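Local coordinates for SnoaL-like domain-containing protein (Kribbella flavida, PDB 4GB5), which is of unknown function but has a SnoaL-like domain of the NTF2 clan, whose cone-like fold commonly encloses a ligand pocket or active site, at residues I13-F17 and H82-I86; I43-V48 and V137-A141; A91-V97 and G119-A125; V97-W102 and D113-V118. All blocks are in the same frame, centred on the assembly; numbering follows the deposited sequence. Where two conformers were deposited one is given.

Contact 1. Residues I13-F17 and H82-I86; sequences IIELF and HVVTI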
loop_
_atom_site.group_PDB
_atom_site.type_symbol
_atom_site.label_atom_id
_atom_site.label_comp_id
_atom_site.label_asym_id
_atom_site.label_seq_id
_atom_site.Cartn_x
_atom_site.Cartn_y
_atom_site.Cartn_z
ATOM N N ILE A 13 -14.513 6.540 5.398
ATOM C CA ILE A 13 -14.641 5.119 5.039
ATOM C C ILE A 13 -13.259 4.575 4.697
ATOM O O ILE A 13 -12.890 3.468 5.135
ATOM C CB ILE A 13 -15.642 4.932 3.908
ATOM C CG1 ILE A 13 -17.044 5.190 4.425
ATOM C CG2 ILE A 13 -15.547 3.521 3.268
ATOM C CD1 ILE A 13 -18.040 5.308 3.283
ATOM N N ILE A 14 -12.469 5.309 3.923
ATOM C CA ILE A 14 -11.111 4.849 3.618
ATOM C C ILE A 14 -10.309 4.737 4.910
ATOM O O ILE A 14 -9.590 3.743 5.113
ATOM C CB ILE A 14 -10.434 5.703 2.518
ATOM C CG1 ILE A 14 -11.152 5.473 1.212
ATOM C CG2 ILE A 14 -8.939 5.357 2.369
ATOM C CD1 ILE A 14 -10.770 6.362 0.076
ATOM N N GLU A 15 -10.405 5.717 5.781
ATOM C CA GLU A 15 -9.650 5.675 7.041
ATOM C C GLU A 15 -10.032 4.478 7.867
ATOM O O GLU A 15 -9.196 3.939 8.599
ATOM C CB GLU A 15 -9.896 6.960 7.815
ATOM C CG GLU A 15 -9.150 7.082 9.083
ATOM C CD GLU A 15 -9.247 8.470 9.671
ATOM O OE1 GLU A 15 -8.518 9.397 9.229
ATOM O OE2 GLU A 15 -10.085 8.627 10.581
ATOM N N LEU A 16 -11.276 4.012 7.795
ATOM C CA LEU A 16 -11.655 2.815 8.546
ATOM C C LEU A 16 -10.795 1.635 8.229
ATOM O O LEU A 16 -10.564 0.770 9.091
ATOM C CB LEU A 16 -13.068 2.338 8.241
ATOM C CG LEU A 16 -14.193 2.985 8.974
ATOM C CD1 LEU A 16 -15.498 2.461 8.447
ATOM C CD2 LEU A 16 -14.075 2.640 10.452
ATOM N N PHE A 17 -10.310 1.564 6.989
ATOM C CA PHE A 17 -9.427 0.469 6.614
ATOM C C PHE A 17 -8.054 0.581 7.264
ATOM O O PHE A 17 -7.410 -0.438 7.505
ATOM C CB PHE A 17 -9.327 0.355 5.084
ATOM C CG PHE A 17 -10.538 -0.241 4.502
ATOM C CD1 PHE A 17 -10.572 -1.619 4.249
ATOM C CD2 PHE A 17 -11.672 0.487 4.237
ATOM C CE1 PHE A 17 -11.682 -2.231 3.723
ATOM C CE2 PHE A 17 -12.801 -0.118 3.750
ATOM C CZ PHE A 17 -12.820 -1.489 3.467
ATOM N N HIS A 82 -8.646 1.503 -2.721
ATOM C CA HIS A 82 -10.047 1.536 -2.284
ATOM C C HIS A 82 -10.963 2.054 -3.378
ATOM O O HIS A 82 -10.733 3.127 -3.928
ATOM C CB HIS A 82 -10.208 2.391 -1.020
ATOM C CG HIS A 82 -9.168 2.115 0.008
ATOM N ND1 HIS A 82 -7.886 2.612 -0.112
ATOM C CD2 HIS A 82 -9.213 1.428 1.171
ATOM C CE1 HIS A 82 -7.193 2.238 0.946
ATOM N NE2 HIS A 82 -7.958 1.494 1.722
ATOM N N VAL A 83 -12.035 1.310 -3.664
ATOM C CA VAL A 83 -13.057 1.701 -4.612
ATOM C C VAL A 83 -14.348 1.741 -3.802
ATOM O O VAL A 83 -14.840 0.695 -3.338
ATOM C CB VAL A 83 -13.143 0.692 -5.717
ATOM C CG1 VAL A 83 -14.240 1.058 -6.688
ATOM C CG2 VAL A 83 -11.823 0.522 -6.464
ATOM N N VAL A 84 -14.845 2.970 -3.546
ATOM C CA VAL A 84 -15.891 3.214 -2.559
ATOM C C VAL A 84 -17.130 3.712 -3.264
ATOM O O VAL A 84 -17.065 4.668 -4.038
ATOM C CB VAL A 84 -15.409 4.262 -1.544
ATOM C CG1 VAL A 84 -16.516 4.598 -0.583
ATOM C CG2 VAL A 84 -14.137 3.808 -0.809
ATOM N N THR A 85 -18.269 3.077 -2.989
ATOM C CA THR A 85 -19.541 3.511 -3.516
ATOM C C THR A 85 -20.462 3.790 -2.366
ATOM O O THR A 85 -20.682 2.908 -1.556
ATOM C CB THR A 85 -20.111 2.418 -4.421
ATOM O OG1 THR A 85 -19.104 2.044 -5.391
ATOM C CG2 THR A 85 -21.352 2.899 -5.151
ATOM N N ILE A 86 -20.983 5.014 -2.264
ATOM C CA ILE A 86 -21.763 5.433 -1.117
ATOM C C ILE A 86 -23.210 5.716 -1.539
ATOM O O ILE A 86 -23.454 6.315 -2.595
ATOM C CB ILE A 86 -21.190 6.706 -0.509
ATOM C CG1 ILE A 86 -19.741 6.450 -0.092
ATOM C CG2 ILE A 86 -22.033 7.167 0.667
ATOM C CD1 ILE A 86 -18.956 7.736 0.201
#

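Contact 2. Residues I43-V48 and V137-A141; sequences IDFESV and VKLTA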
loop_
_atom_site.group_PDB
_atom_site.type_symbol
_atom_site.label_atom_id
_atom_site.label_comp_id
_atom_site.label_asym_id
_atom_site.label_seq_id
_atom_site.Cartn_x
_atom_site.Cartn_y
_atom_site.Cartn_z
ATOM N N ILE A 43 -18.986 -11.784 8.548
ATOM C CA ILE A 43 -17.650 -12.120 8.104
ATOM C C ILE A 43 -17.648 -13.273 7.115
ATOM O O ILE A 43 -18.416 -14.197 7.240
ATOM C CB ILE A 43 -16.740 -12.483 9.282
ATOM C CG1 ILE A 43 -17.372 -13.570 10.109
ATOM C CG2 ILE A 43 -16.500 -11.272 10.161
ATOM C CD1 ILE A 43 -16.439 -14.141 11.178
ATOM N N ASP A 44 -16.789 -13.178 6.110
ATOM C CA ASP A 44 -16.629 -14.218 5.133
ATOM C C ASP A 44 -15.167 -14.322 4.763
ATOM O O ASP A 44 -14.615 -13.501 3.973
ATOM C CB ASP A 44 -17.481 -13.910 3.905
ATOM C CG ASP A 44 -17.309 -14.938 2.787
ATOM O OD1 ASP A 44 -16.403 -15.803 2.874
ATOM O OD2 ASP A 44 -18.067 -14.837 1.782
ATOM N N PHE A 45 -14.512 -15.328 5.327
ATOM C CA PHE A 45 -13.118 -15.617 5.017
ATOM C C PHE A 45 -13.039 -16.966 4.321
ATOM O O PHE A 45 -12.016 -17.634 4.299
ATOM C CB PHE A 45 -12.286 -15.628 6.315
ATOM C CG PHE A 45 -12.331 -14.308 7.056
ATOM C CD1 PHE A 45 -11.745 -13.176 6.516
ATOM C CD2 PHE A 45 -12.961 -14.197 8.292
ATOM C CE1 PHE A 45 -11.796 -11.945 7.182
ATOM C CE2 PHE A 45 -13.022 -12.962 8.955
ATOM C CZ PHE A 45 -12.441 -11.846 8.401
ATOM N N GLU A 46 -14.152 -17.388 3.750
ATOM C CA GLU A 46 -14.258 -18.742 3.185
ATOM C C GLU A 46 -13.181 -19.078 2.157
ATOM O O GLU A 46 -12.674 -20.199 2.122
ATOM C CB GLU A 46 -15.641 -18.947 2.574
ATOM C CG GLU A 46 -15.883 -20.393 2.174
ATOM C CD GLU A 46 -17.322 -20.658 1.755
ATOM O OE1 GLU A 46 -18.055 -19.700 1.412
ATOM O OE2 GLU A 46 -17.721 -21.847 1.764
ATOM N N SER A 47 -12.835 -18.086 1.338
ATOM C CA SER A 47 -11.777 -18.199 0.322
ATOM C C SER A 47 -10.414 -18.608 0.904
ATOM O O SER A 47 -9.557 -19.148 0.196
ATOM C CB SER A 47 -11.658 -16.889 -0.456
ATOM O OG SER A 47 -10.548 -16.906 -1.344
ATOM N N VAL A 48 -10.232 -18.370 2.196
ATOM C CA VAL A 48 -9.024 -18.760 2.897
ATOM C C VAL A 48 -9.269 -19.897 3.870
ATOM O O VAL A 48 -8.452 -20.823 3.974
ATOM C CB VAL A 48 -8.446 -17.612 3.690
ATOM C CG1 VAL A 48 -7.298 -18.127 4.543
ATOM C CG2 VAL A 48 -7.978 -16.542 2.763
ATOM N N VAL A 137 -17.314 -7.946 6.212
ATOM C CA VAL A 137 -15.964 -8.122 5.688
ATOM C C VAL A 137 -15.927 -9.408 4.879
ATOM O O VAL A 137 -16.356 -10.472 5.383
ATOM C CB VAL A 137 -14.937 -8.235 6.827
ATOM C CG1 VAL A 137 -13.521 -8.468 6.313
ATOM C CG2 VAL A 137 -14.981 -7.000 7.687
ATOM N N LYS A 138 -15.448 -9.319 3.658
ATOM C CA LYS A 138 -15.285 -10.493 2.829
ATOM C C LYS A 138 -13.918 -10.454 2.175
ATOM O O LYS A 138 -13.585 -9.499 1.472
ATOM C CB LYS A 138 -16.344 -10.579 1.766
ATOM C CG LYS A 138 -16.137 -11.726 0.799
ATOM C CD LYS A 138 -17.255 -11.762 -0.220
ATOM C CE LYS A 138 -17.102 -12.863 -1.264
ATOM N NZ LYS A 138 -18.238 -12.782 -2.269
ATOM N N LEU A 139 -13.121 -11.496 2.406
ATOM C CA LEU A 139 -11.815 -11.588 1.885
ATOM C C LEU A 139 -11.804 -12.668 0.820
ATOM O O LEU A 139 -12.146 -13.792 1.118
ATOM C CB LEU A 139 -10.864 -11.972 3.004
ATOM C CG LEU A 139 -9.456 -12.394 2.612
ATOM C CD1 LEU A 139 -8.765 -11.216 1.963
ATOM C CD2 LEU A 139 -8.651 -12.954 3.806
ATOM N N THR A 140 -11.379 -12.316 -0.385
ATOM C CA THR A 140 -11.185 -13.251 -1.504
ATOM C C THR A 140 -9.679 -13.309 -1.811
ATOM O O THR A 140 -9.084 -12.316 -2.225
ATOM C CB THR A 140 -11.977 -12.779 -2.727
ATOM O OG1 THR A 140 -13.383 -12.736 -2.446
ATOM C CG2 THR A 140 -11.778 -13.763 -3.895
ATOM N N ALA A 141 -9.045 -14.460 -1.614
ATOM C CA ALA A 141 -7.622 -14.589 -1.874
ATOM C C ALA A 141 -7.338 -14.854 -3.347
ATOM O O ALA A 141 -8.001 -15.720 -3.948
ATOM C CB ALA A 141 -7.027 -15.710 -1.059
HETATM O O HOH W 1 -14.286 -15.584 1.114
#

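Contact 3. Residues A91-V97 and G119-A125; sequences ATIHAHV and GFYDNEA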
loop_
_atom_site.group_PDB
_atom_site.type_symbol
_atom_site.label_atom_id
_atom_site.label_comp_id
_atom_site.label_asym_id
_atom_site.label_seq_id
_atom_site.Cartn_x
_atom_site.Cartn_y
_atom_site.Cartn_z
ATOM N N ALA A 91 -22.386 1.944 2.324
ATOM C CA ALA A 91 -21.368 1.971 1.306
ATOM C C ALA A 91 -20.861 0.575 1.035
ATOM O O ALA A 91 -20.925 -0.303 1.896
ATOM C CB ALA A 91 -20.182 2.891 1.716
ATOM N N THR A 92 -20.338 0.396 -0.167
ATOM C CA THR A 92 -19.533 -0.774 -0.485
ATOM C C THR A 92 -18.107 -0.356 -0.742
ATOM O O THR A 92 -17.864 0.739 -1.253
ATOM C CB THR A 92 -20.041 -1.518 -1.720
ATOM O OG1 THR A 92 -20.029 -0.640 -2.852
ATOM C CG2 THR A 92 -21.462 -1.974 -1.497
ATOM N N ILE A 93 -17.167 -1.202 -0.364
ATOM C CA ILE A 93 -15.783 -0.925 -0.638
ATOM C C ILE A 93 -15.122 -2.173 -1.159
ATOM O O ILE A 93 -15.127 -3.205 -0.503
ATOM C CB ILE A 93 -15.026 -0.524 0.602
ATOM C CG1 ILE A 93 -15.752 0.562 1.395
ATOM C CG2 ILE A 93 -13.624 -0.098 0.221
ATOM C CD1 ILE A 93 -16.709 0.108 2.424
ATOM N N HIS A 94 -14.470 -2.030 -2.295
ATOM C CA HIS A 94 -13.573 -3.042 -2.824
ATOM C C HIS A 94 -12.161 -2.548 -2.628
ATOM O O HIS A 94 -11.863 -1.380 -2.945
ATOM C CB HIS A 94 -13.854 -3.281 -4.298
ATOM C CG HIS A 94 -12.815 -4.079 -4.999
ATOM N ND1 HIS A 94 -12.872 -5.459 -5.053
ATOM C CD2 HIS A 94 -11.732 -3.713 -5.716
ATOM C CE1 HIS A 94 -11.838 -5.907 -5.758
ATOM N NE2 HIS A 94 -11.110 -4.869 -6.134
ATOM N N ALA A 95 -11.280 -3.394 -2.144
ATOM C CA ALA A 95 -9.889 -2.966 -1.958
ATOM C C ALA A 95 -8.936 -4.112 -2.173
ATOM O O ALA A 95 -9.316 -5.277 -2.035
ATOM C CB ALA A 95 -9.662 -2.315 -0.562
ATOM N N HIS A 96 -7.684 -3.771 -2.439
ATOM C CA HIS A 96 -6.597 -4.749 -2.410
ATOM C C HIS A 96 -6.070 -4.927 -0.989
ATOM O O HIS A 96 -6.005 -3.967 -0.201
ATOM C CB HIS A 96 -5.429 -4.232 -3.242
ATOM C CG HIS A 96 -5.509 -4.514 -4.702
ATOM N ND1 HIS A 96 -6.557 -4.099 -5.508
ATOM C CD2 HIS A 96 -4.659 -5.194 -5.513
ATOM C CE1 HIS A 96 -6.353 -4.534 -6.742
ATOM N NE2 HIS A 96 -5.209 -5.200 -6.772
ATOM N N VAL A 97 -5.667 -6.153 -0.675
ATOM C CA VAL A 97 -4.963 -6.451 0.558
ATOM C C VAL A 97 -3.809 -7.382 0.345
ATOM O O VAL A 97 -3.911 -8.381 -0.356
ATOM C CB VAL A 97 -5.936 -7.006 1.655
ATOM C CG1 VAL A 97 -6.682 -8.202 1.227
ATOM C CG2 VAL A 97 -5.164 -7.303 2.972
ATOM N N GLY A 119 -5.036 -10.556 -2.110
ATOM C CA GLY A 119 -6.361 -10.640 -2.692
ATOM C C GLY A 119 -7.107 -9.365 -2.389
ATOM O O GLY A 119 -6.540 -8.269 -2.472
ATOM N N PHE A 120 -8.396 -9.521 -2.104
ATOM C CA PHE A 120 -9.309 -8.379 -2.091
ATOM C C PHE A 120 -10.267 -8.434 -0.926
ATOM O O PHE A 120 -10.686 -9.497 -0.497
ATOM C CB PHE A 120 -10.127 -8.375 -3.371
ATOM C CG PHE A 120 -9.324 -8.615 -4.591
ATOM C CD1 PHE A 120 -9.134 -9.896 -5.085
ATOM C CD2 PHE A 120 -8.705 -7.549 -5.204
ATOM C CE1 PHE A 120 -8.337 -10.131 -6.185
ATOM C CE2 PHE A 120 -7.893 -7.768 -6.312
ATOM C CZ PHE A 120 -7.711 -9.069 -6.805
ATOM N N TYR A 121 -10.622 -7.254 -0.430
ATOM C CA TYR A 121 -11.780 -7.092 0.422
ATOM C C TYR A 121 -12.917 -6.609 -0.441
ATOM O O TYR A 121 -12.724 -5.753 -1.319
ATOM C CB TYR A 121 -11.544 -6.064 1.544
ATOM C CG TYR A 121 -10.585 -6.556 2.592
ATOM C CD1 TYR A 121 -10.850 -7.705 3.333
ATOM C CD2 TYR A 121 -9.412 -5.869 2.861
ATOM C CE1 TYR A 121 -9.953 -8.153 4.286
ATOM C CE2 TYR A 121 -8.552 -6.301 3.812
ATOM C CZ TYR A 121 -8.782 -7.436 4.491
ATOM O OH TYR A 121 -7.874 -7.873 5.463
ATOM N N ASP A 122 -14.118 -7.148 -0.166
ATOM C CA ASP A 122 -15.349 -6.643 -0.732
ATOM C C ASP A 122 -16.322 -6.501 0.430
ATOM O O ASP A 122 -16.954 -7.451 0.874
ATOM C CB ASP A 122 -15.877 -7.513 -1.844
ATOM C CG ASP A 122 -14.980 -7.492 -3.051
ATOM O OD1 ASP A 122 -15.067 -6.507 -3.830
ATOM O OD2 ASP A 122 -14.159 -8.419 -3.189
ATOM N N ASN A 123 -16.297 -5.300 1.007
ATOM C CA ASN A 123 -16.864 -5.027 2.308
ATOM C C ASN A 123 -18.049 -4.085 2.216
ATOM O O ASN A 123 -18.269 -3.464 1.177
ATOM C CB ASN A 123 -15.795 -4.369 3.183
ATOM C CG ASN A 123 -14.725 -5.323 3.622
ATOM O OD1 ASN A 123 -14.686 -6.480 3.193
ATOM N ND2 ASN A 123 -13.790 -4.833 4.473
ATOM N N GLU A 124 -18.831 -4.012 3.286
ATOM C CA GLU A 124 -19.903 -3.036 3.423
ATOM C C GLU A 124 -19.678 -2.191 4.649
ATOM O O GLU A 124 -19.120 -2.653 5.660
ATOM C CB GLU A 124 -21.299 -3.703 3.478
ATOM C CG GLU A 124 -21.618 -4.479 2.208
ATOM C CD GLU A 124 -22.856 -5.364 2.260
ATOM O OE1 GLU A 124 -23.453 -5.528 3.332
ATOM O OE2 GLU A 124 -23.217 -5.917 1.204
ATOM N N ALA A 125 -20.091 -0.940 4.569
ATOM C CA ALA A 125 -20.058 -0.055 5.743
ATOM C C ALA A 125 -21.402 0.584 5.940
ATOM O O ALA A 125 -22.210 0.667 5.020
ATOM C CB ALA A 125 -19.006 1.020 5.565
#

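Contact 4. Residues V97-W102 and D113-V118; sequences VRAEHW and DRWLVV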
loop_
_atom_site.group_PDB
_atom_site.type_symbol
_atom_site.label_atom_id
_atom_site.label_comp_id
_atom_site.label_asym_id
_atom_site.label_seq_id
_atom_site.Cartn_x
_atom_site.Cartn_y
_atom_site.Cartn_z
ATOM N N VAL A 97 -5.667 -6.153 -0.675
ATOM C CA VAL A 97 -4.963 -6.451 0.558
ATOM C C VAL A 97 -3.809 -7.382 0.345
ATOM O O VAL A 97 -3.911 -8.381 -0.356
ATOM C CB VAL A 97 -5.936 -7.006 1.655
ATOM C CG1 VAL A 97 -6.682 -8.202 1.227
ATOM C CG2 VAL A 97 -5.164 -7.303 2.972
ATOM N N ARG A 98 -2.704 -7.039 1.002
ATOM C CA ARG A 98 -1.542 -7.908 1.132
ATOM C C ARG A 98 -1.284 -8.117 2.610
ATOM O O ARG A 98 -0.907 -7.153 3.312
ATOM C CB ARG A 98 -0.347 -7.263 0.441
ATOM C CG ARG A 98 0.910 -8.160 0.463
ATOM C CD ARG A 98 2.034 -7.557 -0.368
ATOM N NE ARG A 98 3.070 -8.510 -0.606
ATOM C CZ ARG A 98 3.996 -8.895 0.258
ATOM N NH1 ARG A 98 4.054 -8.360 1.471
ATOM N NH2 ARG A 98 4.893 -9.768 -0.103
ATOM N N ALA A 99 -1.488 -9.345 3.104
ATOM C CA ALA A 99 -1.424 -9.600 4.557
ATOM C C ALA A 99 -0.295 -10.589 4.805
ATOM O O ALA A 99 -0.338 -11.714 4.309
ATOM C CB ALA A 99 -2.716 -10.159 5.067
ATOM N N GLU A 100 0.684 -10.162 5.578
ATOM C CA GLU A 100 1.827 -10.967 5.984
ATOM C C GLU A 100 1.640 -11.396 7.427
ATOM O O GLU A 100 1.267 -10.575 8.260
ATOM C CB GLU A 100 3.114 -10.168 5.903
ATOM C CG GLU A 100 3.516 -9.825 4.499
ATOM C CD GLU A 100 4.532 -8.707 4.468
ATOM O OE1 GLU A 100 4.196 -7.557 4.881
ATOM O OE2 GLU A 100 5.666 -8.973 4.046
ATOM N N HIS A 101 1.971 -12.659 7.733
ATOM C CA HIS A 101 1.837 -13.178 9.097
ATOM C C HIS A 101 3.102 -14.001 9.387
ATOM O O HIS A 101 3.385 -14.997 8.682
ATOM C CB HIS A 101 0.643 -14.118 9.231
ATOM C CG HIS A 101 -0.619 -13.642 8.588
ATOM N ND1 HIS A 101 -0.824 -13.681 7.224
ATOM C CD2 HIS A 101 -1.787 -13.208 9.123
ATOM C CE1 HIS A 101 -2.037 -13.250 6.939
ATOM N NE2 HIS A 101 -2.637 -12.933 8.074
ATOM N N TRP A 102 3.869 -13.597 10.391
ATOM C CA TRP A 102 5.115 -14.268 10.748
ATOM C C TRP A 102 4.929 -15.153 11.937
ATOM O O TRP A 102 4.452 -14.705 12.977
ATOM C CB TRP A 102 6.195 -13.240 11.012
ATOM C CG TRP A 102 6.709 -12.545 9.749
ATOM C CD1 TRP A 102 7.660 -13.021 8.895
ATOM C CD2 TRP A 102 6.273 -11.302 9.219
ATOM N NE1 TRP A 102 7.835 -12.132 7.871
ATOM C CE2 TRP A 102 7.016 -11.060 8.060
ATOM C CE3 TRP A 102 5.340 -10.347 9.628
ATOM C CZ2 TRP A 102 6.838 -9.925 7.298
ATOM C CZ3 TRP A 102 5.195 -9.204 8.872
ATOM C CH2 TRP A 102 5.915 -9.032 7.707
ATOM N N ASP A 113 8.626 -19.120 7.427
ATOM C CA ASP A 113 7.987 -18.557 8.590
ATOM C C ASP A 113 6.950 -17.510 8.279
ATOM O O ASP A 113 6.364 -16.968 9.187
ATOM C CB ASP A 113 9.003 -18.008 9.575
ATOM C CG ASP A 113 9.704 -16.769 9.094
ATOM O OD1 ASP A 113 9.498 -16.371 7.944
ATOM O OD2 ASP A 113 10.498 -16.236 9.914
ATOM N N ARG A 114 6.672 -17.261 7.012
ATOM C CA ARG A 114 5.751 -16.175 6.685
ATOM C C ARG A 114 4.612 -16.660 5.814
ATOM O O ARG A 114 4.825 -17.168 4.701
ATOM C CB ARG A 114 6.459 -15.004 6.000
ATOM C CG ARG A 114 5.622 -13.741 5.812
ATOM C CD ARG A 114 4.860 -13.800 4.541
ATOM N NE ARG A 114 5.659 -13.496 3.358
ATOM C CZ ARG A 114 5.875 -14.292 2.313
ATOM N NH1 ARG A 114 5.520 -15.576 2.302
ATOM N NH2 ARG A 114 6.573 -13.826 1.273
ATOM N N TRP A 115 3.396 -16.536 6.339
ATOM C CA TRP A 115 2.180 -16.852 5.618
ATOM C C TRP A 115 1.716 -15.561 4.950
ATOM O O TRP A 115 1.423 -14.568 5.606
ATOM C CB TRP A 115 1.090 -17.351 6.597
ATOM C CG TRP A 115 -0.253 -17.545 5.989
ATOM C CD1 TRP A 115 -0.567 -18.012 4.705
ATOM C CD2 TRP A 115 -1.513 -17.307 6.633
ATOM N NE1 TRP A 115 -1.943 -18.057 4.555
ATOM C CE2 TRP A 115 -2.525 -17.608 5.716
ATOM C CE3 TRP A 115 -1.873 -16.829 7.892
ATOM C CZ2 TRP A 115 -3.869 -17.477 6.038
ATOM C CZ3 TRP A 115 -3.189 -16.684 8.189
ATOM C CH2 TRP A 115 -4.183 -17.040 7.279
ATOM N N LEU A 116 1.638 -15.613 3.632
ATOM C CA LEU A 116 1.196 -14.477 2.818
ATOM C C LEU A 116 -0.151 -14.738 2.212
ATOM O O LEU A 116 -0.367 -15.796 1.609
ATOM C CB LEU A 116 2.190 -14.235 1.660
ATOM C CG LEU A 116 1.881 -12.987 0.830
ATOM C CD1 LEU A 116 2.037 -11.709 1.585
ATOM C CD2 LEU A 116 2.799 -13.038 -0.410
ATOM N N VAL A 117 -1.060 -13.775 2.386
ATOM C CA VAL A 117 -2.330 -13.788 1.667
ATOM C C VAL A 117 -2.416 -12.515 0.874
ATOM O O VAL A 117 -2.278 -11.435 1.450
ATOM C CB VAL A 117 -3.513 -13.808 2.635
ATOM C CG1 VAL A 117 -4.835 -13.730 1.852
ATOM C CG2 VAL A 117 -3.445 -15.045 3.465
ATOM N N VAL A 118 -2.650 -12.627 -0.438
ATOM C CA VAL A 118 -2.965 -11.466 -1.266
ATOM C C VAL A 118 -4.350 -11.656 -1.844
ATOM O O VAL A 118 -4.774 -12.785 -2.094
ATOM C CB VAL A 118 -1.938 -11.198 -2.387
ATOM C CG1 VAL A 118 -0.615 -10.608 -1.804
ATOM C CG2 VAL A 118 -1.695 -12.401 -3.174
HETATM O O HOH W 2 7.137 -11.040 3.573
#

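Contact 1. Residues I13-F17 and H82-I86
H82 and I14 bury the most surface here, and they meet as a CH-pi contact: I14 CG2 stands 3.8 Å from the centroid of the imidazole and only 8° off its normal, so the methyl sits over the middle of one face. The I14 chi1 of -67° sets CG2 anti to the backbone N and sends CG1 the other way, where it reaches V84 CG2 at 4.0 Å; one isoleucine thus spans two successive inward-facing positions of the strand. H82 also presents its edge to F17, in an offset edge-to-face pair with centroids 5.5 Å apart, while F17 CB lies near the imidazole plane beside NE2. The long N-terminal helix is here laid across the curved sheet, as in the NTF2-like alpha+beta cone; its short segment runs at 138° to that of the strand, with axes 9.9 Å apart at closest. I13 continues the apolar seam, its CG2 against V84 CG1 and its CD1 3.9 Å from I86 CG1. No hydrogen bond joins the two segments, although V84 N donates to E15 of the second subunit, which brings this edge of the sheet into the trimer interface.

Contact 2. Residues I43-V48 and V137-A141
I43 opens the contact against V137 as a parallel bridge, its CA directing a C-H toward V137 O. D44 follows, bridged to K138: D44 N donates to V137 O (2.8 Å), and D44 O accepts from L139 N at 3.0 Å in a nearly straight bond of 164°. The D44 side chain runs alongside that of K138, OD2 lying 3.8 Å from CE, but D44 OD2 and K138 NZ stay 4.5 Å apart, beyond a salt bridge. Its chi1 of 177° sets CG of D44 anti to the backbone N, and OD1 accepts from E46 N (2.9 Å), forming an Asx turn. OD1 also accepts a hydrogen bond from a water that donates to L139 O as well and accepts from S47 N. With an alanine here, E46 N would probably lose its side-chain acceptor and the water one of its three anchors, leaving the turn less firmly set. F45, at the N-cap position, brings CD1 to L139 CB at the edge of its ring, and CE1 to V137 CG1. In one of its two conformers, S47 OG accepts from A141 N (2.9 Å), where the strand pairing has ended. V48 CG2 finally packs on L139 CD2 and A141 CB. The arrangement is a parallel strand pairing within the mixed NTF2-like sheet, ended on one side by an Asx turn leading into the short helix 46-49.

Contact 3. Residues A91-V97 and G119-A125
V97 and Y121 pack tightly on one face of this antiparallel pair, neighbouring interior strands of the NTF2-like sheet. V97 CG1 stands over the phenol ring, 4.0 Å from its centroid, while CB comes within 3.5 Å of Y121 CE2. Eight backbone hydrogen bonds hold the register from A91-A125 to V97-G119. The other face is more open at its far end: T92 and E124 are exposed and barely meet, CG2 to CG at 4.5 Å. Between these extremes, H94 ND1 donates to D122 OD1 (2.7 Å, 161°), the oxygen lying in the imidazole plane while the donor meets it on the syn side, tilted out of the carboxylate plane. H94 NE2 is hydrogen-bonded to D22 of the second subunit, so a leucine in its place would probably leave both aspartates without this hydrogen-bond partner. The H94 and F120 rings are near parallel but slid apart. F120 instead turns its edge to the face of H96, whose NE2 bonds to D25 of the second subunit; F120 CE2 ends 3.6 Å from H96 CE1.

Contact 4. Residues V97-W102 and D113-V118
H101 and W115 are joined by three hydrogen bonds in this antiparallel strand pair, which carries the two long strands of the NTF2-like sheet to the connection that holds helix 105-108. W115 O accepts twice from H101, from the backbone N and from ND1 (2.9 Å, 167°), the two donors arriving from opposite faces of the carbonyl plane. A chi1 of -45° keeps CG of H101 beside its backbone N, so that ND1 can share the carbonyl that N uses, with W115 O in the ring plane. W115 N returns a bond to H101 O, and A99 and V117 exchange a reciprocal pair, A99 N to V117 O being nearly straight. On the R98 and E100 face, R98 NH1 forms a salt bridge with E100 OE2 at 3.1 Å; a water links that oxygen to R114 NE, whose guanidinium pairs with E145. R98 also pairs with E100 of the second subunit, and E100 with R98 of the third, placing these charges at the trimer interface. L116 CD1 covers the centre of one face of the R98 guanidinium, 3.7 Å from CZ, and R98 CG touches V118 CG1. The imidazole of H101 stacks face to face on the six-membered ring of W115, centroids 4.2 Å apart and planes at 25°. Farther out, R114 CG lies over the five-membered ring of W102, 3.4 Å from NE1.

From the N terminus, helix 6-25 is the first element used: contact 1 closes a loop of 64 residues by bringing it against strand 74-87. Contact 2 starts inside that loop, at 43-48, and closes far beyond it at 137-141, so the two cross along the chain, their centres 18 Å apart. Contacts 3 and 4 lie wholly within the loop of contact 2 and form one continuous hairpin pairing: contact 4 is nested inside contact 3, and V97 belongs to both. Strand 90-102 also bonds to strand 74-87, through V83 N to H94 O, and strand 114-128 to strand 131-145, through F120 N to T140 O. One sheet thereby joins all four contacts.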